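Local coordinates for protein nicastrin (Dictyostelium purpureum, PDB 4R12) that probably serves as an essential, substrate-recruiting subunit of gamma-secretase, the protease complex that cleaves membrane proteins such as Notch within the membrane, at residues S183-P194 against F553-I564; P304-Q313 against S541-L549. All blocks are in the same frame, centred on the assembly; numbering follows the deposited sequence.

Interaction 1: residues S183-P194 against F553-I564; sequences SETCLRRGFCEP and FDFDTSKNVWKI
Pro194 sits between two aromatic rings of the hairpin formed by strands 553-556 and 561-564. Its CD lies over the five-membered ring of Trp562, 3.5 Å from the centroid and 18° off the normal. Its CG also stands over the face of the Phe553 ring, 4.0 Å from the centroid, so one pyrrolidine makes CH-pi contacts with both. The other face of the indole is taken by Phe555 from within the hairpin, which leaves the tryptophan sandwiched. Next to this, helix 183-189 runs nearly antiparallel to strand 561-564 and sends Leu187 into the hairpin. Leu187 sets CG beside its own backbone N (chi1 -78°), which carries the branch toward the strand; CD2 packs on Trp562 CB at 3.6 Å, and CD1 reaches Phe553 CE1 at 3.7 Å and, on another side, CG1 of Ile564. The CD1 methyl of Ile564 then finishes the row near Ser183 CB, 3.9 Å away; the serine hydroxyl itself is bonded to Thr573. At the helix C-terminus, where Gly190 closes a Schellman motif, Val561 CG2 presses on Leu187 O, 3.0 Å away.

Away from this packed centre the contact thins. Arg188 and Lys559 are exposed and their charged ends stay apart. Glu184, likewise exposed, turns its carboxylate away from the hairpin. The disulfide between Cys186 and Cys192 ties the helix to the start of strand 192-203.

Polar chemistry across the interface is slight. Trp562 NE1 gives Glu193 OE1 a weak bond of 3.0 Å, bent to 120° at the hydrogen, and has a second weak acceptor in Gly490 O; shape and aromatic CH-pi packing, rather than charge pairing, therefore appear to hold the hairpin here.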
loop_
_atom_site.group_PDB
_atom_site.type_symbol
_atom_site.label_atom_id
_atom_site.label_comp_id
_atom_site.label_asym_id
_atom_site.label_seq_id
_atom_site.Cartn_x
_atom_site.Cartn_y
_atom_site.Cartn_z
ATOM N N SER A 183 8.536 -19.611 -6.200
ATOM C CA SER A 183 8.886 -18.575 -7.167
ATOM C C SER A 183 9.820 -19.078 -8.262
ATOM O O SER A 183 9.660 -18.716 -9.421
ATOM C CB SER A 183 9.517 -17.377 -6.462
ATOM O OG SER A 183 8.557 -16.729 -5.649
ATOM N N GLU A 184 10.800 -19.905 -7.897
ATOM C CA GLU A 184 11.712 -20.453 -8.895
ATOM C C GLU A 184 10.921 -21.147 -10.001
ATOM O O GLU A 184 11.155 -20.921 -11.183
ATOM C CB GLU A 184 12.706 -21.423 -8.244
ATOM C CG GLU A 184 13.423 -22.330 -9.221
ATOM C CD GLU A 184 12.832 -23.731 -9.255
ATOM O OE1 GLU A 184 12.984 -24.485 -8.258
ATOM O OE2 GLU A 184 12.211 -24.076 -10.281
ATOM N N THR A 185 9.948 -21.949 -9.591
ATOM C CA THR A 185 9.133 -22.726 -10.511
ATOM C C THR A 185 8.216 -21.882 -11.394
ATOM O O THR A 185 8.197 -22.063 -12.611
ATOM C CB THR A 185 8.272 -23.738 -9.739
ATOM O OG1 THR A 185 9.120 -24.573 -8.939
ATOM C CG2 THR A 185 7.460 -24.602 -10.699
ATOM N N CYS A 186 7.446 -20.968 -10.798
ATOM C CA CYS A 186 6.509 -20.202 -11.597
ATOM C C CYS A 186 7.253 -19.199 -12.481
ATOM O O CYS A 186 6.820 -18.933 -13.599
ATOM C CB CYS A 186 5.453 -19.505 -10.717
ATOM S SG CYS A 186 6.047 -18.160 -9.682
ATOM N N LEU A 187 8.373 -18.658 -12.011
ATOM C CA LEU A 187 9.138 -17.746 -12.866
ATOM C C LEU A 187 9.693 -18.459 -14.102
ATOM O O LEU A 187 9.595 -17.940 -15.210
ATOM C CB LEU A 187 10.280 -17.081 -12.100
ATOM C CG LEU A 187 9.954 -15.904 -11.166
ATOM C CD1 LEU A 187 11.239 -15.398 -10.541
ATOM C CD2 LEU A 187 9.223 -14.753 -11.881
ATOM N N ARG A 188 10.265 -19.643 -13.908
ATOM C CA ARG A 188 10.806 -20.438 -15.013
ATOM C C ARG A 188 9.756 -20.687 -16.099
ATOM O O ARG A 188 10.060 -20.642 -17.297
ATOM C CB ARG A 188 11.355 -21.779 -14.487
ATOM C CG ARG A 188 11.956 -22.675 -15.566
ATOM C CD ARG A 188 12.548 -23.957 -14.994
ATOM N NE ARG A 188 11.565 -24.767 -14.280
ATOM C CZ ARG A 188 11.676 -25.105 -12.998
ATOM N NH1 ARG A 188 12.729 -24.702 -12.301
ATOM N NH2 ARG A 188 10.742 -25.843 -12.411
ATOM N N ARG A 189 8.516 -20.926 -15.683
ATOM C CA ARG A 189 7.443 -21.227 -16.637
ATOM C C ARG A 189 6.734 -19.985 -17.162
ATOM O O ARG A 189 5.898 -20.075 -18.059
ATOM C CB ARG A 189 6.420 -22.160 -15.998
ATOM C CG ARG A 189 7.033 -23.465 -15.525
ATOM C CD ARG A 189 5.983 -24.440 -15.028
ATOM N NE ARG A 189 6.607 -25.589 -14.375
ATOM C CZ ARG A 189 6.003 -26.756 -14.177
ATOM N NH1 ARG A 189 4.753 -26.934 -14.591
ATOM N NH2 ARG A 189 6.652 -27.747 -13.573
ATOM N N GLY A 190 7.067 -18.827 -16.605
ATOM C CA GLY A 190 6.441 -17.585 -17.021
ATOM C C GLY A 190 5.006 -17.467 -16.533
ATOM O O GLY A 190 4.172 -16.848 -17.187
ATOM N N PHE A 191 4.730 -18.061 -15.374
ATOM C CA PHE A 191 3.386 -18.097 -14.801
ATOM C C PHE A 191 3.226 -17.129 -13.629
ATOM O O PHE A 191 2.227 -17.187 -12.922
ATOM C CB PHE A 191 3.037 -19.512 -14.310
ATOM C CG PHE A 191 2.853 -20.521 -15.411
ATOM C CD1 PHE A 191 2.621 -20.116 -16.714
ATOM C CD2 PHE A 191 2.901 -21.877 -15.133
ATOM C CE1 PHE A 191 2.452 -21.048 -17.726
ATOM C CE2 PHE A 191 2.732 -22.812 -16.137
ATOM C CZ PHE A 191 2.504 -22.396 -17.433
ATOM N N CYS A 192 4.207 -16.256 -13.418
ATOM C CA CYS A 192 4.123 -15.285 -12.333
ATOM C C CYS A 192 5.044 -14.096 -12.596
ATOM O O CYS A 192 5.874 -14.141 -13.500
ATOM C CB CYS A 192 4.468 -15.943 -10.991
ATOM S SG CYS A 192 6.167 -16.468 -10.858
ATOM N N GLU A 193 4.881 -13.027 -11.815
ATOM C CA GLU A 193 5.716 -11.832 -11.944
ATOM C C GLU A 193 6.104 -11.312 -10.563
ATOM O O GLU A 193 5.362 -11.507 -9.599
ATOM C CB GLU A 193 4.988 -10.725 -12.722
ATOM C CG GLU A 193 4.406 -11.144 -14.063
ATOM C CD GLU A 193 5.477 -11.405 -15.116
ATOM O OE1 GLU A 193 6.665 -11.109 -14.856
ATOM O OE2 GLU A 193 5.128 -11.905 -16.211
ATOM N N PRO A 194 7.276 -10.666 -10.460
ATOM C CA PRO A 194 7.702 -10.085 -9.184
ATOM C C PRO A 194 6.683 -9.093 -8.638
ATOM O O PRO A 194 6.112 -8.321 -9.403
ATOM C CB PRO A 194 9.013 -9.378 -9.538
ATOM C CG PRO A 194 9.534 -10.139 -10.723
ATOM C CD PRO A 194 8.293 -10.485 -11.508
ATOM N N PHE A 553 16.097 -10.149 -7.825
ATOM C CA PHE A 553 15.697 -10.523 -9.179
ATOM C C PHE A 553 16.620 -9.925 -10.223
ATOM O O PHE A 553 17.187 -8.855 -10.018
ATOM C CB PHE A 553 14.267 -10.054 -9.500
ATOM C CG PHE A 553 13.195 -10.734 -8.701
ATOM C CD1 PHE A 553 13.010 -12.105 -8.787
ATOM C CD2 PHE A 553 12.341 -9.995 -7.896
ATOM C CE1 PHE A 553 12.014 -12.733 -8.054
ATOM C CE2 PHE A 553 11.345 -10.610 -7.163
ATOM C CZ PHE A 553 11.179 -11.982 -7.237
ATOM N N ASP A 554 16.736 -10.614 -11.356
ATOM C CA ASP A 554 17.352 -10.057 -12.553
ATOM C C ASP A 554 16.563 -10.530 -13.776
ATOM O O ASP A 554 15.911 -11.580 -13.734
ATOM C CB ASP A 554 18.820 -10.470 -12.658
ATOM C CG ASP A 554 19.562 -9.725 -13.759
ATOM O OD1 ASP A 554 19.104 -8.628 -14.149
ATOM O OD2 ASP A 554 20.605 -10.232 -14.230
ATOM N N PHE A 555 16.590 -9.753 -14.856
ATOM C CA PHE A 555 15.890 -10.173 -16.059
ATOM C C PHE A 555 16.859 -10.700 -17.107
ATOM O O PHE A 555 17.732 -9.980 -17.585
ATOM C CB PHE A 555 15.058 -9.038 -16.650
ATOM C CG PHE A 555 14.165 -9.481 -17.771
ATOM C CD1 PHE A 555 12.962 -10.119 -17.503
ATOM C CD2 PHE A 555 14.537 -9.285 -19.095
ATOM C CE1 PHE A 555 12.142 -10.545 -18.531
ATOM C CE2 PHE A 555 13.721 -9.706 -20.128
ATOM C CZ PHE A 555 12.524 -10.336 -19.847
ATOM N N ASP A 556 16.691 -11.969 -17.455
ATOM C CA ASP A 556 17.490 -12.598 -18.500
ATOM C C ASP A 556 16.847 -12.366 -19.865
ATOM O O ASP A 556 15.811 -12.953 -20.170
ATOM C CB ASP A 556 17.636 -14.099 -18.225
ATOM C CG ASP A 556 18.329 -14.839 -19.358
ATOM O OD1 ASP A 556 19.234 -14.253 -19.986
ATOM O OD2 ASP A 556 17.968 -16.007 -19.617
ATOM N N THR A 557 17.456 -11.517 -20.686
ATOM C CA THR A 557 16.902 -11.231 -22.009
ATOM C C THR A 557 17.108 -12.399 -22.981
ATOM O O THR A 557 16.500 -12.433 -24.052
ATOM C CB THR A 557 17.518 -9.959 -22.616
ATOM O OG1 THR A 557 17.907 -9.067 -21.565
ATOM C CG2 THR A 557 16.510 -9.267 -23.527
ATOM N N SER A 558 17.962 -13.347 -22.600
ATOM C CA SER A 558 18.156 -14.574 -23.376
ATOM C C SER A 558 16.896 -15.440 -23.352
ATOM O O SER A 558 16.177 -15.525 -24.351
ATOM C CB SER A 558 19.356 -15.365 -22.843
ATOM O OG SER A 558 19.429 -16.662 -23.413
ATOM N N LYS A 559 16.627 -16.068 -22.208
ATOM C CA LYS A 559 15.422 -16.883 -22.032
ATOM C C LYS A 559 14.158 -16.026 -21.914
ATOM O O LYS A 559 13.052 -16.559 -21.778
ATOM C CB LYS A 559 15.547 -17.768 -20.787
ATOM C CG LYS A 559 16.487 -18.959 -20.907
ATOM C CD LYS A 559 16.737 -19.572 -19.527
ATOM C CE LYS A 559 15.432 -19.719 -18.743
ATOM N NZ LYS A 559 15.630 -19.975 -17.280
ATOM N N ASN A 560 14.336 -14.707 -21.961
ATOM C CA ASN A 560 13.257 -13.738 -21.763
ATOM C C ASN A 560 12.423 -14.045 -20.520
ATOM O O ASN A 560 11.199 -14.213 -20.592
ATOM C CB ASN A 560 12.363 -13.669 -23.000
ATOM C CG ASN A 560 11.755 -12.293 -23.196
ATOM O OD1 ASN A 560 10.548 -12.110 -23.053
ATOM N ND2 ASN A 560 12.599 -11.310 -23.506
ATOM N N VAL A 561 13.100 -14.102 -19.375
ATOM C CA VAL A 561 12.480 -14.547 -18.132
ATOM C C VAL A 561 13.112 -13.860 -16.914
ATOM O O VAL A 561 14.276 -13.453 -16.953
ATOM C CB VAL A 561 12.603 -16.086 -17.988
ATOM C CG1 VAL A 561 14.045 -16.494 -17.700
ATOM C CG2 VAL A 561 11.693 -16.595 -16.909
ATOM N N TRP A 562 12.337 -13.707 -15.842
ATOM C CA TRP A 562 12.889 -13.254 -14.573
ATOM C C TRP A 562 13.712 -14.384 -13.955
ATOM O O TRP A 562 13.318 -15.547 -14.045
ATOM C CB TRP A 562 11.784 -12.829 -13.596
ATOM C CG TRP A 562 11.066 -11.555 -13.942
ATOM C CD1 TRP A 562 9.796 -11.444 -14.436
ATOM C CD2 TRP A 562 11.559 -10.215 -13.797
ATOM N NE1 TRP A 562 9.472 -10.121 -14.614
ATOM C CE2 TRP A 562 10.536 -9.345 -14.232
ATOM C CE3 TRP A 562 12.763 -9.665 -13.349
ATOM C CZ2 TRP A 562 10.681 -7.957 -14.232
ATOM C CZ3 TRP A 562 12.911 -8.283 -13.348
ATOM C CH2 TRP A 562 11.875 -7.443 -13.790
ATOM N N LYS A 563 14.837 -14.038 -13.325
ATOM C CA LYS A 563 15.669 -15.002 -12.603
ATOM C C LYS A 563 15.913 -14.570 -11.153
ATOM O O LYS A 563 16.125 -13.389 -10.880
ATOM C CB LYS A 563 17.018 -15.190 -13.307
ATOM C CG LYS A 563 16.981 -16.057 -14.555
ATOM C CD LYS A 563 17.524 -17.460 -14.272
ATOM C CE LYS A 563 17.730 -18.260 -15.555
ATOM N NZ LYS A 563 18.856 -17.746 -16.395
ATOM N N ILE A 564 15.885 -15.524 -10.227
ATOM C CA ILE A 564 16.289 -15.251 -8.852
ATOM C C ILE A 564 17.811 -15.390 -8.728
ATOM O O ILE A 564 18.350 -16.487 -8.807
ATOM C CB ILE A 564 15.603 -16.192 -7.848
ATOM C CG1 ILE A 564 14.079 -16.088 -7.960
ATOM C CG2 ILE A 564 16.039 -15.850 -6.433
ATOM C CD1 ILE A 564 13.339 -17.116 -7.117
#

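Interaction 2: residues P304-Q313 against S541-L549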
loop_
_atom_site.group_PDB
_atom_site.type_symbol
_atom_site.label_atom_id
_atom_site.label_comp_id
_atom_site.label_asym_id
_atom_site.label_seq_id
_atom_site.Cartn_x
_atom_site.Cartn_y
_atom_site.Cartn_z
ATOM N N PRO A 304 18.393 -0.475 -17.964
ATOM C CA PRO A 304 17.252 0.396 -18.258
ATOM C C PRO A 304 16.768 1.201 -17.055
ATOM O O PRO A 304 16.484 0.649 -15.995
ATOM C CB PRO A 304 16.171 -0.581 -18.735
ATOM C CG PRO A 304 16.615 -1.922 -18.276
ATOM C CD PRO A 304 18.097 -1.895 -18.210
ATOM N N ARG A 305 16.720 2.518 -17.242
ATOM C CA ARG A 305 16.040 3.443 -16.339
ATOM C C ARG A 305 15.298 4.473 -17.185
ATOM O O ARG A 305 15.882 5.122 -18.063
ATOM C CB ARG A 305 17.026 4.141 -15.405
ATOM C CG ARG A 305 17.849 3.204 -14.534
ATOM C CD ARG A 305 17.011 2.532 -13.451
ATOM N NE ARG A 305 17.870 1.874 -12.469
ATOM C CZ ARG A 305 18.339 0.637 -12.602
ATOM N NH1 ARG A 305 18.024 -0.080 -13.675
ATOM N NH2 ARG A 305 19.129 0.119 -11.669
ATOM N N ALA A 306 14.012 4.634 -16.921
ATOM C CA ALA A 306 13.189 5.523 -17.726
ATOM C C ALA A 306 13.404 7.006 -17.389
ATOM O O ALA A 306 12.910 7.885 -18.095
ATOM C CB ALA A 306 11.723 5.151 -17.555
ATOM N N ASP A 307 14.138 7.282 -16.317
ATOM C CA ASP A 307 14.292 8.659 -15.834
ATOM C C ASP A 307 15.556 8.776 -14.981
ATOM O O ASP A 307 15.692 8.090 -13.967
ATOM C CB ASP A 307 13.049 9.075 -15.035
ATOM C CG ASP A 307 12.971 10.576 -14.785
ATOM O OD1 ASP A 307 14.008 11.268 -14.864
ATOM O OD2 ASP A 307 11.853 11.059 -14.494
ATOM N N LEU A 308 16.479 9.647 -15.388
ATOM C CA LEU A 308 17.785 9.733 -14.730
ATOM C C LEU A 308 17.913 10.921 -13.768
ATOM O O LEU A 308 19.014 11.232 -13.315
ATOM C CB LEU A 308 18.897 9.801 -15.785
ATOM C CG LEU A 308 19.150 8.521 -16.586
ATOM C CD1 LEU A 308 20.150 8.764 -17.708
ATOM C CD2 LEU A 308 19.632 7.412 -15.669
ATOM N N ALA A 309 16.795 11.569 -13.446
ATOM C CA ALA A 309 16.826 12.738 -12.573
ATOM C C ALA A 309 17.483 12.420 -11.235
ATOM O O ALA A 309 18.218 13.242 -10.686
ATOM C CB ALA A 309 15.418 13.278 -12.351
ATOM N N PHE A 310 17.227 11.221 -10.724
ATOM C CA PHE A 310 17.798 10.801 -9.445
ATOM C C PHE A 310 19.324 10.865 -9.474
ATOM O O PHE A 310 19.960 11.234 -8.490
ATOM C CB PHE A 310 17.337 9.377 -9.069
ATOM C CG PHE A 310 17.961 8.284 -9.905
ATOM C CD1 PHE A 310 19.160 7.696 -9.528
ATOM C CD2 PHE A 310 17.340 7.840 -11.065
ATOM C CE1 PHE A 310 19.739 6.694 -10.300
ATOM C CE2 PHE A 310 17.903 6.839 -11.839
ATOM C CZ PHE A 310 19.104 6.261 -11.456
ATOM N N GLN A 311 19.908 10.497 -10.608
ATOM C CA GLN A 311 21.364 10.481 -10.730
ATOM C C GLN A 311 21.876 11.898 -10.888
ATOM O O GLN A 311 22.890 12.277 -10.306
ATOM C CB GLN A 311 21.812 9.628 -11.918
ATOM C CG GLN A 311 23.331 9.530 -12.054
ATOM C CD GLN A 311 23.762 8.819 -13.323
ATOM O OE1 GLN A 311 23.350 9.186 -14.429
ATOM N NE2 GLN A 311 24.593 7.797 -13.173
ATOM N N THR A 312 21.150 12.678 -11.680
ATOM C CA THR A 312 21.514 14.054 -11.963
ATOM C C THR A 312 21.461 14.958 -10.729
ATOM O O THR A 312 22.316 15.823 -10.547
ATOM C CB THR A 312 20.584 14.638 -13.055
ATOM O OG1 THR A 312 20.630 13.806 -14.222
ATOM C CG2 THR A 312 20.995 16.053 -13.424
ATOM N N GLN A 313 20.468 14.748 -9.870
ATOM C CA GLN A 313 20.150 15.733 -8.841
ATOM C C GLN A 313 20.328 15.301 -7.391
ATOM O O GLN A 313 20.482 16.154 -6.502
ATOM C CB GLN A 313 18.699 16.191 -9.002
ATOM C CG GLN A 313 18.363 16.785 -10.349
ATOM C CD GLN A 313 16.951 17.322 -10.380
ATOM O OE1 GLN A 313 16.545 18.068 -9.489
ATOM N NE2 GLN A 313 16.187 16.937 -11.400
ATOM N N SER A 541 7.328 19.754 -13.979
ATOM C CA SER A 541 7.464 19.463 -12.545
ATOM C C SER A 541 8.644 18.538 -12.305
ATOM O O SER A 541 8.870 17.603 -13.076
ATOM C CB SER A 541 6.187 18.817 -11.997
ATOM O OG SER A 541 6.309 18.504 -10.617
ATOM N N ASN A 542 9.368 18.781 -11.217
ATOM C CA ASN A 542 10.485 17.935 -10.797
ATOM C C ASN A 542 9.981 16.724 -10.006
ATOM O O ASN A 542 10.326 16.528 -8.835
ATOM C CB ASN A 542 11.483 18.755 -9.967
ATOM C CG ASN A 542 12.856 18.123 -9.904
ATOM O OD1 ASN A 542 13.157 17.191 -10.642
ATOM N ND2 ASN A 542 13.697 18.635 -9.023
ATOM N N THR A 543 9.162 15.918 -10.676
ATOM C CA THR A 543 8.490 14.762 -10.081
ATOM C C THR A 543 8.765 13.543 -10.945
ATOM O O THR A 543 8.685 13.625 -12.169
ATOM C CB THR A 543 6.970 15.002 -9.982
ATOM O OG1 THR A 543 6.726 16.132 -9.135
ATOM C CG2 THR A 543 6.230 13.772 -9.428
ATOM N N HIS A 544 9.083 12.411 -10.323
ATOM C CA HIS A 544 9.682 11.294 -11.053
ATOM C C HIS A 544 9.268 9.937 -10.511
ATOM O O HIS A 544 9.179 9.740 -9.297
ATOM C CB HIS A 544 11.217 11.417 -11.019
ATOM C CG HIS A 544 11.707 12.770 -11.436
ATOM N ND1 HIS A 544 11.803 13.151 -12.757
ATOM C CD2 HIS A 544 12.066 13.852 -10.704
ATOM C CE1 HIS A 544 12.229 14.401 -12.824
ATOM N NE2 HIS A 544 12.397 14.848 -11.590
ATOM N N LEU A 545 9.013 9.009 -11.423
ATOM C CA LEU A 545 8.825 7.616 -11.057
ATOM C C LEU A 545 10.162 6.923 -10.817
ATOM O O LEU A 545 11.159 7.263 -11.456
ATOM C CB LEU A 545 8.069 6.874 -12.163
ATOM C CG LEU A 545 6.667 7.379 -12.508
ATOM C CD1 LEU A 545 6.204 6.755 -13.821
ATOM C CD2 LEU A 545 5.699 7.031 -11.393
ATOM N N HIS A 546 10.175 5.938 -9.925
ATOM C CA HIS A 546 11.346 5.068 -9.789
ATOM C C HIS A 546 10.940 3.616 -9.511
ATOM O O HIS A 546 9.996 3.367 -8.748
ATOM C CB HIS A 546 12.279 5.554 -8.679
ATOM C CG HIS A 546 13.695 5.116 -8.878
ATOM N ND1 HIS A 546 14.646 5.926 -9.460
ATOM C CD2 HIS A 546 14.306 3.934 -8.630
ATOM C CE1 HIS A 546 15.792 5.270 -9.537
ATOM N NE2 HIS A 546 15.612 4.057 -9.043
ATOM N N ASN A 547 11.642 2.675 -10.147
ATOM C CA ASN A 547 11.421 1.245 -9.935
ATOM C C ASN A 547 11.396 0.848 -8.453
ATOM O O ASN A 547 12.257 1.268 -7.680
ATOM C CB ASN A 547 12.520 0.412 -10.606
ATOM C CG ASN A 547 12.416 0.370 -12.123
ATOM O OD1 ASN A 547 11.396 0.735 -12.724
ATOM N ND2 ASN A 547 13.473 -0.120 -12.748
ATOM N N ALA A 548 10.421 0.029 -8.082
ATOM C CA ALA A 548 10.370 -0.580 -6.759
ATOM C C ALA A 548 10.303 -2.085 -6.976
ATOM O O ALA A 548 9.258 -2.625 -7.342
ATOM C CB ALA A 548 9.176 -0.073 -5.965
ATOM N N LEU A 549 11.441 -2.744 -6.767
ATOM C CA LEU A 549 11.656 -4.124 -7.183
ATOM C C LEU A 549 12.785 -4.725 -6.362
ATOM O O LEU A 549 13.805 -4.076 -6.128
ATOM C CB LEU A 549 11.995 -4.200 -8.683
ATOM C CG LEU A 549 12.368 -5.565 -9.295
ATOM C CD1 LEU A 549 11.168 -6.495 -9.335
ATOM C CD2 LEU A 549 12.966 -5.414 -10.700
HETATM O O HOH W 1 13.558 -0.010 -15.535
HETATM O O HOH W 2 12.887 2.802 -14.852
HETATM O O HOH W 3 9.435 9.750 -14.193
#
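A histidine-carboxylate bond and a paired side-chain amide join helix 309-313 and the loop leading into it, in the nicastrin large lobe, to strand 542-548. His544 ND1 donates to Asp307 OD2 over 2.7 Å, on the syn side of the carboxylate, with the two planes 78° apart. Asp307 OD1 meanwhile accepts from Ala309 N in an Asx turn, and Ala309 CB lies over the centre of the imidazole, 3.5 Å from its centroid. At the ring's other nitrogen, His544 NE2 gives Asn542 OD1 a nearly straight bond of 2.6 Å. That oxygen accepts a second hydrogen bond, from Gln313 NE2 on the opposite face of the amide plane, while Asn542 ND2 returns a bond to Gln313 OE1 at 2.9 Å, on a lone pair. The two amides are almost coplanar; Gln313 OE1 also accepts from Ile208 N, and Asn542 ND2 also reaches Ser205 O. A leucine in place of Asn542 would probably leave Gln313 NE2 and His544 NE2 without their shared acceptor and the imidazole less firmly fixed in rotation. Farther along, His546 turns its edge to the face of Phe310, His546 CE1 lying 3.4 Å from Phe310 CD2, while its NE2 bonds Asp284, which also pairs with Arg305. One water links Asp307 OD2 to Leu545 N. Strand 542-548 pairs antiparallel with strand 192-203, and helix 276-287 packs against Phe310 through Phe281 and Asp284.

Overall arrangement
The centres of the two interactions lie about 24 Å apart, yet strands 192-203 and 542-548, neighbours in a sheet, connect them: residues 192-194 of interaction 1 begin the first, and interaction 2 is built on the second. Along the chain the order is 183-194, 304-313, 541-549, 553-564, so interaction 2 falls wholly between the two halves of interaction 1. Strand 542-548 leads almost directly into the hairpin, and at that junction Leu549 packs on both Pro194 and Trp562, making the contacts continuous. Together they bind the C-terminal part of the ectodomain to the large lobe at one end and to helix 183-189 and the start of strand 192-203 at the other.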